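PDB 5DZS: shikimate dehydrogenase (NADP(+)), which probably catalyses the reversible NADPH-linked reduction of 3-dehydroshikimate to shikimate, a step of chorismate biosynthesis that leads to the aromatic amino acids. Local coordinates for residues Ser76-Arg81 / Tyr96-Asp101. Residues are numbered along the deposited sequence; the frame is centred on the assembly and turned at random.
Sequences SPEAKR and YGYNTD
Two hydrogen bonds join the start of helix 77-82, with its N-cap residue Ser76, to the end of strand 94-98 and the residue after it, and they show how a carboxylate can continue a pairing that backbone atoms begin. The first is the last backbone bond, between these two segments, of the parallel ladder begun by strand 74-75: Ser76 N donates to Gly97 O at 2.8 Å, almost straight at 174° and nearly along the C=O axis. Beyond it the chain turns into the helix, and the side chain of Glu78 takes over. Glu78 OE2 accepts from Asn99 N at 2.9 Å through the anti lone pair, lying at the edge of the Tyr98 ring and near its plane. Glu78 OE1 meanwhile uses its syn lone pair for the hydroxyl of Ser76, whose OG donates to it at 2.6 Å. One bond to each oxygen thus fixes the rotation of the carboxylate.

The torsions explain the reach. Glu78 CG sits in the crowded position between backbone N and carbonyl carbon (chi1 86°), and a bend at chi2 folds the chain back toward the strand. In Ser76, OG anti to the backbone N (chi1 -174°) aims the hydroxyl at Glu78 OE1. Ser76 CB lies obliquely 3.6 Å from Tyr98 CD2. Farther along the helix, Ala79 CB meets Asn99 CB at 3.9 Å.

Asn99 is itself held at both ends of its amide: ND2 donates to Ala84 O, while Asn99 OD1 accepts from Asp101 N at a very short 2.4 Å, closing an Asx turn. Asp101, at the start of the next helix, reaches Lys65 by a salt bridge and Gln239 by a hydrogen bond. The contact therefore links the edge of the mixed sheet of the substrate-binding domain, where Tyr96 of the second subunit packs on Ser76, to the predicted shikimate site, with its Lys-Asp pair characteristic of shikimate dehydrogenases.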
loop_
_atom_site.group_PDB
_atom_site.type_symbol
_atom_site.label_atom_id
_atom_site.label_comp_id
_atom_site.label_asym_id
_atom_site.label_seq_id
_atom_site.Cartn_x
_atom_site.Cartn_y
_atom_site.Cartn_z
ATOM N N SER B 76 -9.146 -4.392 3.385
ATOM C CA SER B 76 -8.698 -4.032 2.038
ATOM C C SER B 76 -9.472 -4.861 1.005
ATOM O O SER B 76 -9.836 -6.001 1.253
ATOM C CB SER B 76 -7.183 -4.219 1.999
ATOM O OG SER B 76 -6.632 -3.774 0.780
ATOM N N PRO B 77 -9.760 -4.311 -0.186
ATOM C CA PRO B 77 -10.578 -5.005 -1.160
ATOM C C PRO B 77 -10.116 -6.390 -1.566
ATOM O O PRO B 77 -10.944 -7.253 -1.757
ATOM C CB PRO B 77 -10.596 -4.044 -2.350
ATOM C CG PRO B 77 -10.398 -2.691 -1.760
ATOM C CD PRO B 77 -9.467 -2.921 -0.595
ATOM N N GLU B 78 -8.807 -6.616 -1.682
ATOM C CA GLU B 78 -8.339 -7.950 -2.044
ATOM C C GLU B 78 -8.661 -8.975 -0.946
ATOM O O GLU B 78 -8.881 -10.156 -1.218
ATOM C CB GLU B 78 -6.831 -7.966 -2.384
ATOM C CG GLU B 78 -5.861 -8.123 -1.216
ATOM C CD GLU B 78 -5.792 -6.926 -0.308
ATOM O OE1 GLU B 78 -6.353 -5.853 -0.672
ATOM O OE2 GLU B 78 -5.115 -7.025 0.774
ATOM N N ALA B 79 -8.635 -8.554 0.315
ATOM C CA ALA B 79 -8.972 -9.453 1.414
ATOM C C ALA B 79 -10.472 -9.760 1.447
ATOM O O ALA B 79 -10.890 -10.881 1.771
ATOM C CB ALA B 79 -8.502 -8.867 2.744
ATOM N N LYS B 80 -11.290 -8.746 1.192
ATOM C CA LYS B 80 -12.736 -8.969 1.113
ATOM C C LYS B 80 -13.041 -9.980 0.028
ATOM O O LYS B 80 -13.818 -10.911 0.241
ATOM C CB LYS B 80 -13.496 -7.681 0.818
ATOM C CG LYS B 80 -13.525 -6.716 1.973
ATOM C CD LYS B 80 -14.484 -5.563 1.733
ATOM C CE LYS B 80 -14.452 -4.636 2.930
ATOM N NZ LYS B 80 -15.311 -3.438 2.869
ATOM N N ARG B 81 -12.413 -9.803 -1.128
ATOM C CA ARG B 81 -12.636 -10.684 -2.283
ATOM C C ARG B 81 -12.323 -12.129 -1.967
ATOM O O ARG B 81 -13.176 -13.031 -2.216
ATOM C CB ARG B 81 -11.768 -10.243 -3.456
ATOM C CG ARG B 81 -11.882 -11.132 -4.688
ATOM C CD ARG B 81 -11.226 -10.475 -5.886
ATOM N NE ARG B 81 -11.571 -11.162 -7.121
ATOM C CZ ARG B 81 -10.700 -11.646 -8.000
ATOM N NH1 ARG B 81 -9.389 -11.448 -7.847
ATOM N NH2 ARG B 81 -11.160 -12.258 -9.083
ATOM N N TYR B 96 -6.717 -2.446 10.329
ATOM C CA TYR B 96 -6.861 -2.621 8.886
ATOM C C TYR B 96 -6.385 -4.001 8.518
ATOM O O TYR B 96 -5.269 -4.406 8.903
ATOM C CB TYR B 96 -6.006 -1.603 8.130
ATOM C CG TYR B 96 -6.450 -0.160 8.287
ATOM C CD1 TYR B 96 -6.232 0.542 9.464
ATOM C CD2 TYR B 96 -7.038 0.502 7.237
ATOM C CE1 TYR B 96 -6.660 1.847 9.592
ATOM C CE2 TYR B 96 -7.429 1.808 7.359
ATOM C CZ TYR B 96 -7.256 2.466 8.535
ATOM O OH TYR B 96 -7.635 3.803 8.673
ATOM N N GLY B 97 -7.197 -4.727 7.788
ATOM C CA GLY B 97 -6.878 -6.075 7.339
ATOM C C GLY B 97 -6.529 -6.165 5.864
ATOM O O GLY B 97 -7.236 -5.585 5.015
ATOM N N TYR B 98 -5.491 -6.948 5.562
ATOM C CA TYR B 98 -4.997 -7.171 4.213
ATOM C C TYR B 98 -4.744 -8.648 4.002
ATOM O O TYR B 98 -4.694 -9.426 4.967
ATOM C CB TYR B 98 -3.661 -6.425 3.988
ATOM C CG TYR B 98 -3.694 -4.956 4.292
ATOM C CD1 TYR B 98 -3.570 -4.478 5.595
ATOM C CD2 TYR B 98 -3.844 -4.026 3.290
ATOM C CE1 TYR B 98 -3.627 -3.141 5.871
ATOM C CE2 TYR B 98 -3.842 -2.666 3.569
ATOM C CZ TYR B 98 -3.720 -2.238 4.884
ATOM O OH TYR B 98 -3.743 -0.874 5.172
ATOM N N ASN B 99 -4.570 -9.044 2.753
ATOM C CA ASN B 99 -4.242 -10.426 2.455
ATOM C C ASN B 99 -3.150 -10.486 1.435
ATOM O O ASN B 99 -3.352 -10.110 0.266
ATOM C CB ASN B 99 -5.463 -11.184 1.988
ATOM C CG ASN B 99 -5.179 -12.665 1.848
ATOM O OD1 ASN B 99 -4.175 -13.046 1.224
ATOM N ND2 ASN B 99 -6.030 -13.492 2.410
ATOM N N THR B 100 -1.989 -10.963 1.842
ATOM C CA THR B 100 -0.915 -11.107 0.905
ATOM C C THR B 100 -0.875 -12.518 0.261
ATOM O O THR B 100 0.089 -12.800 -0.486
ATOM C CB THR B 100 0.363 -10.943 1.616
ATOM O OG1 THR B 100 0.466 -12.055 2.536
ATOM C CG2 THR B 100 0.448 -9.568 2.339
ATOM N N ASP B 101 -1.866 -13.399 0.505
ATOM C CA ASP B 101 -1.827 -14.777 -0.080
ATOM C C ASP B 101 -1.847 -14.834 -1.616
ATOM O O ASP B 101 -1.116 -15.652 -2.221
ATOM C CB ASP B 101 -2.945 -15.697 0.483
ATOM C CG ASP B 101 -2.592 -16.314 1.834
ATOM O OD1 ASP B 101 -1.407 -16.317 2.206
ATOM O OD2 ASP B 101 -3.513 -16.833 2.518
#